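PDB 5Z6P: B-agarase, which hydrolyses agar as a glycoside hydrolase of family 50, probably by cleaving beta-galactosidic linkages in the polysaccharide. Local coordinates for residues A[97-102]-A[125-130]; A[284-287]-A[292-295]; A[554-557]-A[561-564]. One frame throughout, in Å; residues are numbered along the deposited sequence.

Contact 1: A[97-102]-A[125-130]; sequences FAFDAR and RCINIA
Phe99 and Ala101 on one strand meet Ile127 and Ile129 on the other, and everything that passes between them is apolar packing; no hydrogen bond crosses. The axes of the two strand segments come no nearer than 8.3 Å and run at 39° to each other, too far apart for backbone pairing, so the gap is filled by side chains.

Two pairs do the filling. Phe99 and Ile127 approach from opposite directions: the far end of the ring, at CZ, lies 3.8 Å from the CD1 methyl of Ile127, with CE2 of Phe99 slightly farther from the same methyl. That methyl stands obliquely to the ring. With CG1 of Ile127 placed between the backbone N and the carbonyl carbon (chi1 57°) and the chain extended beyond it, CD1 is carried out to the ring's end. Ile129 embraces the small Ala101. Its CG2 is 4.1 Å from Ala101 CB and its CD1 4.2 Å from that same CB, so both branches reach one methyl group. CG2 of Ile129 also rests 4.1 Å from Ala101 O, and against the backbone of Arg102.

Other residues thicken this apolar layer. Phe137 touches both Ala101 and Ile127, and the ring of Phe206 meets that of Phe99. Asp100 OD1, on the same strand but outside the contact, makes a salt bridge with Arg207 and a hydrogen bond with Ser136.

Strand 95-103 pairs with 135-140 and 199-210, strand 122-129 with 109-117 and 168-174. They do not pair with each other but are joined through 135-140 and 168-174; their side chains meet across an apolar interior, consistent with the beta-sandwich packing of carbohydrate-binding modules, as expected within the agarase CBM-like domain.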
loop_
_atom_site.group_PDB
_atom_site.type_symbol
_atom_site.label_atom_id
_atom_site.label_comp_id
_atom_site.label_asym_id
_atom_site.label_seq_id
_atom_site.Cartn_x
_atom_site.Cartn_y
_atom_site.Cartn_z
ATOM N N PHE A 97 17.542 -16.059 -12.874
ATOM C CA PHE A 97 16.528 -16.893 -13.487
ATOM C C PHE A 97 15.813 -16.009 -14.513
ATOM O O PHE A 97 15.422 -14.890 -14.205
ATOM C CB PHE A 97 15.562 -17.455 -12.442
ATOM C CG PHE A 97 14.349 -18.101 -13.034
ATOM C CD1 PHE A 97 14.422 -19.367 -13.584
ATOM C CD2 PHE A 97 13.135 -17.435 -13.055
ATOM C CE1 PHE A 97 13.299 -19.962 -14.142
ATOM C CE2 PHE A 97 12.009 -18.025 -13.614
ATOM C CZ PHE A 97 12.093 -19.287 -14.156
ATOM N N ALA A 98 15.677 -16.493 -15.740
ATOM C CA ALA A 98 15.159 -15.664 -16.814
ATOM C C ALA A 98 14.198 -16.420 -17.729
ATOM O O ALA A 98 14.218 -17.644 -17.802
ATOM C CB ALA A 98 16.298 -15.097 -17.621
ATOM N N PHE A 99 13.349 -15.669 -18.413
ATOM C CA PHE A 99 12.485 -16.223 -19.446
ATOM C C PHE A 99 11.983 -15.093 -20.326
ATOM O O PHE A 99 12.061 -13.924 -19.959
ATOM C CB PHE A 99 11.305 -16.991 -18.838
ATOM C CG PHE A 99 10.431 -16.161 -17.940
ATOM C CD1 PHE A 99 10.706 -16.062 -16.586
ATOM C CD2 PHE A 99 9.331 -15.491 -18.444
ATOM C CE1 PHE A 99 9.907 -15.307 -15.757
ATOM C CE2 PHE A 99 8.528 -14.741 -17.616
ATOM C CZ PHE A 99 8.827 -14.641 -16.277
ATOM N N ASP A 100 11.464 -15.441 -21.489
ATOM C CA ASP A 100 10.905 -14.432 -22.371
ATOM C C ASP A 100 9.400 -14.520 -22.304
ATOM O O ASP A 100 8.869 -15.595 -22.071
ATOM C CB ASP A 100 11.402 -14.619 -23.803
ATOM C CG ASP A 100 12.889 -14.366 -23.936
ATOM O OD1 ASP A 100 13.474 -13.743 -23.023
ATOM O OD2 ASP A 100 13.473 -14.787 -24.951
ATOM N N ALA A 101 8.722 -13.396 -22.505
ATOM C CA ALA A 101 7.271 -13.371 -22.446
ATOM C C ALA A 101 6.662 -12.340 -23.391
ATOM O O ALA A 101 7.193 -11.246 -23.542
ATOM C CB ALA A 101 6.820 -13.099 -21.025
ATOM N N ARG A 102 5.545 -12.716 -24.012
ATOM C CA ARG A 102 4.679 -11.812 -24.764
ATOM C C ARG A 102 3.276 -11.869 -24.194
ATOM O O ARG A 102 2.825 -12.929 -23.819
ATOM C CB ARG A 102 4.615 -12.191 -26.239
ATOM C CG ARG A 102 5.852 -11.925 -27.016
ATOM C CD ARG A 102 5.490 -11.686 -28.463
ATOM N NE ARG A 102 5.290 -12.926 -29.196
ATOM C CZ ARG A 102 4.325 -13.126 -30.087
ATOM N NH1 ARG A 102 3.440 -12.177 -30.347
ATOM N NH2 ARG A 102 4.243 -14.284 -30.710
ATOM N N ARG A 125 9.660 -11.432 -6.679
ATOM C CA ARG A 125 9.725 -10.258 -7.539
ATOM C C ARG A 125 8.502 -10.179 -8.459
ATOM O O ARG A 125 7.751 -11.144 -8.569
ATOM C CB ARG A 125 10.986 -10.283 -8.389
ATOM C CG ARG A 125 12.273 -10.400 -7.606
ATOM C CD ARG A 125 13.382 -9.704 -8.352
ATOM N NE ARG A 125 14.686 -9.881 -7.719
ATOM C CZ ARG A 125 15.650 -8.962 -7.737
ATOM N NH1 ARG A 125 15.445 -7.808 -8.352
ATOM N NH2 ARG A 125 16.807 -9.203 -7.143
ATOM N N CYS A 126 8.298 -9.046 -9.126
ATOM C CA CYS A 126 7.288 -9.023 -10.183
ATOM C C CYS A 126 7.751 -8.286 -11.433
ATOM O O CYS A 126 8.748 -7.540 -11.425
ATOM C CB CYS A 126 5.959 -8.431 -9.679
ATOM S SG CYS A 126 5.891 -6.674 -9.407
ATOM N N ILE A 127 7.024 -8.537 -12.510
ATOM C CA ILE A 127 7.261 -7.898 -13.783
ATOM C C ILE A 127 5.954 -7.399 -14.388
ATOM O O ILE A 127 4.888 -7.950 -14.113
ATOM C CB ILE A 127 7.929 -8.866 -14.759
ATOM C CG1 ILE A 127 7.069 -10.117 -14.937
ATOM C CG2 ILE A 127 9.312 -9.261 -14.259
ATOM C CD1 ILE A 127 7.603 -11.043 -16.000
ATOM N N ASN A 128 6.037 -6.346 -15.192
ATOM C CA ASN A 128 4.922 -5.971 -16.047
ATOM C C ASN A 128 5.190 -6.418 -17.486
ATOM O O ASN A 128 6.182 -6.018 -18.095
ATOM C CB ASN A 128 4.656 -4.470 -16.011
ATOM C CG ASN A 128 3.382 -4.094 -16.752
ATOM O OD1 ASN A 128 3.396 -3.879 -17.959
ATOM N ND2 ASN A 128 2.262 -4.061 -16.029
ATOM N N ILE A 129 4.314 -7.255 -18.022
ATOM C CA ILE A 129 4.485 -7.753 -19.382
ATOM C C ILE A 129 3.610 -6.941 -20.314
ATOM O O ILE A 129 2.390 -6.996 -20.233
ATOM C CB ILE A 129 4.141 -9.239 -19.492
ATOM C CG1 ILE A 129 4.888 -10.019 -18.410
ATOM C CG2 ILE A 129 4.485 -9.758 -20.883
ATOM C CD1 ILE A 129 4.331 -11.372 -18.147
ATOM N N ALA A 130 4.239 -6.159 -21.177
ATOM C CA ALA A 130 3.512 -5.225 -22.010
ATOM C C ALA A 130 3.042 -5.904 -23.293
ATOM O O ALA A 130 3.664 -6.858 -23.753
ATOM C CB ALA A 130 4.382 -4.017 -22.324
#

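Contact 2: A[284-287]-A[292-295]; sequences EKIA and LVDP
Glu284 and Val293 meet diagonally across two antiparallel strands, in a register that puts Glu284 CA 6.1 Å from Leu292 CA. Backbone pairing is carried by Val293 with Arg282, just before the first segment, and by Leu292 with Tyr300 of the next strand.

Val293 is the hub of the side-chain contact. Its CG2 branch, anti to the carbonyl carbon, does the touching: it lies 3.6 Å from Glu284 CB and 4.3 Å from Ile286 CD1. Ile286 reaches it with a straight chain (chi2 175°) whose last carbon is the one that arrives. This is a beta hairpin of strands 282-286 and 289-293, and strand 282-286 is the outermost on its side of a mixed sheet that continues through 299-305 into the parallel strands 709-714, 664-668 and 640-643.

Glu284 lends only its aliphatic part to Val293. A bend about the CB-CG bond (chi2 58°) takes the carboxylate away from Val293 and back to its own strand: OE2 makes a salt bridge with Arg282, while OE1 accepts a weak hydrogen bond, 3.3 Å long, from Lys285 N. Gln275 packs against both Glu284 and Ile286, covering part of this edge.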
loop_
_atom_site.group_PDB
_atom_site.type_symbol
_atom_site.label_atom_id
_atom_site.label_comp_id
_atom_site.label_asym_id
_atom_site.label_seq_id
_atom_site.Cartn_x
_atom_site.Cartn_y
_atom_site.Cartn_z
ATOM N N GLU A 284 -26.298 5.918 5.432
ATOM C CA GLU A 284 -27.710 5.642 5.148
ATOM C C GLU A 284 -27.801 4.518 4.139
ATOM O O GLU A 284 -26.956 4.408 3.265
ATOM C CB GLU A 284 -28.413 6.895 4.602
ATOM C CG GLU A 284 -29.925 6.787 4.479
ATOM C CD GLU A 284 -30.561 6.465 5.814
ATOM O OE1 GLU A 284 -31.085 5.347 5.967
ATOM O OE2 GLU A 284 -30.505 7.322 6.720
ATOM N N LYS A 285 -28.824 3.684 4.245
ATOM C CA LYS A 285 -29.086 2.727 3.181
ATOM C C LYS A 285 -30.057 3.391 2.199
ATOM O O LYS A 285 -31.103 3.896 2.598
ATOM C CB LYS A 285 -29.652 1.405 3.730
ATOM C CG LYS A 285 -28.735 0.178 3.495
ATOM C CD LYS A 285 -29.330 -1.088 4.089
ATOM C CE LYS A 285 -29.236 -2.298 3.148
ATOM N NZ LYS A 285 -27.878 -2.923 2.941
ATOM N N ILE A 286 -29.683 3.443 0.924
ATOM C CA ILE A 286 -30.500 4.122 -0.075
ATOM C C ILE A 286 -30.760 3.176 -1.231
ATOM O O ILE A 286 -29.832 2.681 -1.856
ATOM C CB ILE A 286 -29.831 5.414 -0.581
ATOM C CG1 ILE A 286 -29.696 6.432 0.556
ATOM C CG2 ILE A 286 -30.625 6.028 -1.707
ATOM C CD1 ILE A 286 -28.934 7.681 0.165
ATOM N N ALA A 287 -32.036 2.913 -1.483
ATOM C CA ALA A 287 -32.466 1.943 -2.488
ATOM C C ALA A 287 -31.670 0.651 -2.392
ATOM O O ALA A 287 -31.148 0.164 -3.390
ATOM C CB ALA A 287 -32.358 2.539 -3.887
ATOM N N LEU A 292 -23.074 7.237 1.795
ATOM C CA LEU A 292 -22.897 8.397 2.647
ATOM C C LEU A 292 -23.985 9.429 2.278
ATOM O O LEU A 292 -24.559 9.384 1.183
ATOM C CB LEU A 292 -21.492 8.983 2.492
ATOM C CG LEU A 292 -20.316 8.187 3.100
ATOM C CD1 LEU A 292 -18.968 8.593 2.510
ATOM C CD2 LEU A 292 -20.291 8.362 4.596
ATOM N N VAL A 293 -24.266 10.339 3.203
ATOM C CA VAL A 293 -25.167 11.455 2.969
ATOM C C VAL A 293 -24.463 12.712 3.449
ATOM O O VAL A 293 -23.861 12.678 4.523
ATOM C CB VAL A 293 -26.508 11.264 3.723
ATOM C CG1 VAL A 293 -27.419 12.443 3.504
ATOM C CG2 VAL A 293 -27.188 9.972 3.300
ATOM N N ASP A 294 -24.507 13.804 2.675
ATOM C CA ASP A 294 -23.785 15.028 3.047
ATOM C C ASP A 294 -24.592 15.838 4.079
ATOM O O ASP A 294 -25.715 15.477 4.389
ATOM C CB ASP A 294 -23.381 15.848 1.773
ATOM C CG ASP A 294 -24.499 16.766 1.208
ATOM O OD1 ASP A 294 -25.570 16.945 1.825
ATOM O OD2 ASP A 294 -24.263 17.347 0.111
ATOM N N PRO A 295 -24.007 16.897 4.661
ATOM C CA PRO A 295 -24.725 17.602 5.736
ATOM C C PRO A 295 -26.103 18.164 5.348
ATOM O O PRO A 295 -26.940 18.380 6.220
ATOM C CB PRO A 295 -23.776 18.738 6.095
ATOM C CG PRO A 295 -22.421 18.206 5.788
ATOM C CD PRO A 295 -22.591 17.297 4.593
#

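Contact 3: A[554-557]-A[561-564]; sequences EALN and QTNL
Asn557, near the end of helix 553-560, sends its side chain across the segment 561-564 that follows. CG stands anti to the carbonyl carbon (chi1 -80°), beside the backbone N, as it heads for 562-564. CB sits 3.2 Å from Thr562 O, and CG rests equally close to that oxygen, so the amide is laid directly against the turning backbone. At the tip, OD1 is gripped twice. The hydroxyl OG1 of Thr562 donates to it at 2.6 Å, and Leu564 N donates at 2.9 Å, tilted 33° from the carbonyl plane. The other branch, ND2, donates one N-H to Leu564 O at 2.8 Å, nearly straight at 159°, with the acceptor lying in the amide plane of Asn557.

On the backbone, Asn557 O receives Thr562 N at 3.1 Å. This 6-to-1 bond and the positive phi of Gln561, the first residue to leave the helix, are consistent with a Schellman-like helix end; a weak bond from Gln561 N joins the same oxygen. Among the apolar groups, Leu556 CD2 touches Leu564 CD1 at 3.8 Å, and both leucines also pack on helix 567-572, against Trp567 and Leu570 respectively.

With donors at OD1 and an acceptor at ND2, the amide's flip is fixed. Offering a carbonyl and an N-H to the backbone of Leu564, Asn557 imitates a peptide group and clamps the outgoing chain to its helix.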
loop_
_atom_site.group_PDB
_atom_site.type_symbol
_atom_site.label_atom_id
_atom_site.label_comp_id
_atom_site.label_asym_id
_atom_site.label_seq_id
_atom_site.Cartn_x
_atom_site.Cartn_y
_atom_site.Cartn_z
ATOM N N GLU A 554 -10.115 -28.493 34.262
ATOM C CA GLU A 554 -10.162 -29.838 33.715
ATOM C C GLU A 554 -10.872 -29.878 32.359
ATOM O O GLU A 554 -10.457 -30.589 31.446
ATOM C CB GLU A 554 -10.863 -30.783 34.703
ATOM C CG GLU A 554 -10.033 -31.113 35.936
ATOM C CD GLU A 554 -10.209 -30.147 37.122
ATOM O OE1 GLU A 554 -10.916 -29.127 37.017
ATOM O OE2 GLU A 554 -9.613 -30.419 38.183
ATOM N N ALA A 555 -11.930 -29.091 32.227
ATOM C CA ALA A 555 -12.665 -29.019 30.979
ATOM C C ALA A 555 -11.835 -28.353 29.860
ATOM O O ALA A 555 -11.884 -28.766 28.702
ATOM C CB ALA A 555 -13.977 -28.277 31.195
ATOM N N LEU A 556 -11.064 -27.332 30.206
ATOM C CA LEU A 556 -10.129 -26.766 29.238
ATOM C C LEU A 556 -9.066 -27.807 28.846
ATOM O O LEU A 556 -8.725 -27.946 27.675
ATOM C CB LEU A 556 -9.459 -25.505 29.789
ATOM C CG LEU A 556 -8.382 -24.979 28.836
ATOM C CD1 LEU A 556 -8.477 -23.466 28.699
ATOM C CD2 LEU A 556 -7.007 -25.374 29.328
ATOM N N ASN A 557 -8.543 -28.524 29.836
ATOM C CA ASN A 557 -7.520 -29.535 29.588
ATOM C C ASN A 557 -8.011 -30.620 28.640
ATOM O O ASN A 557 -7.286 -31.030 27.749
ATOM C CB ASN A 557 -7.044 -30.156 30.897
ATOM C CG ASN A 557 -6.033 -29.271 31.634
ATOM O OD1 ASN A 557 -5.384 -28.419 31.035
ATOM N ND2 ASN A 557 -5.905 -29.474 32.929
ATOM N N GLN A 561 -6.232 -30.611 25.269
ATOM C CA GLN A 561 -5.297 -31.720 25.462
ATOM C C GLN A 561 -4.044 -31.222 26.171
ATOM O O GLN A 561 -2.930 -31.480 25.736
ATOM C CB GLN A 561 -4.952 -32.392 24.130
ATOM C CG GLN A 561 -6.131 -33.106 23.448
ATOM C CD GLN A 561 -6.665 -34.300 24.241
ATOM O OE1 GLN A 561 -6.053 -34.745 25.210
ATOM N NE2 GLN A 561 -7.819 -34.816 23.830
ATOM N N THR A 562 -4.257 -30.477 27.254
ATOM C CA THR A 562 -3.189 -29.934 28.081
ATOM C C THR A 562 -3.274 -30.503 29.497
ATOM O O THR A 562 -4.226 -31.187 29.820
ATOM C CB THR A 562 -3.251 -28.395 28.154
ATOM O OG1 THR A 562 -4.560 -27.990 28.585
ATOM C CG2 THR A 562 -2.927 -27.769 26.784
ATOM N N ASN A 563 -2.284 -30.221 30.336
ATOM C CA ASN A 563 -2.309 -30.692 31.721
ATOM C C ASN A 563 -2.139 -29.538 32.700
ATOM O O ASN A 563 -1.315 -29.621 33.605
ATOM C CB ASN A 563 -1.200 -31.727 31.996
ATOM C CG ASN A 563 -1.105 -32.805 30.935
ATOM O OD1 ASN A 563 -0.064 -32.969 30.301
ATOM N ND2 ASN A 563 -2.174 -33.556 30.749
ATOM N N LEU A 564 -2.873 -28.450 32.501
ATOM C CA LEU A 564 -2.751 -27.299 33.387
ATOM C C LEU A 564 -3.319 -27.626 34.771
ATOM O O LEU A 564 -4.322 -28.319 34.887
ATOM C CB LEU A 564 -3.446 -26.081 32.772
ATOM C CG LEU A 564 -2.802 -25.634 31.451
ATOM C CD1 LEU A 564 -3.610 -24.566 30.741
ATOM C CD2 LEU A 564 -1.398 -25.122 31.740
#

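Overall arrangement
Following the chain from the N terminus, contact 1 comes first: strands 95-103 and 122-129 meet across the interior of the CBM-like domain, closing a loop that itself contains mostly strand. Contact 2 then closes a tight hairpin at the border of the mixed sheet, on the opposite side of the chain's centre. Contact 3, in the beta-galactosidase-like part of the chain, closes the shortest loop, where helix 553-560 gives way to the link towards helix 567-572. The three stand in series, none enclosing or crossing another. Their centres lie about 45 Å apart for contacts 1 and 2, about 51 Å for 2 and 3 and about 53 Å for 1 and 3.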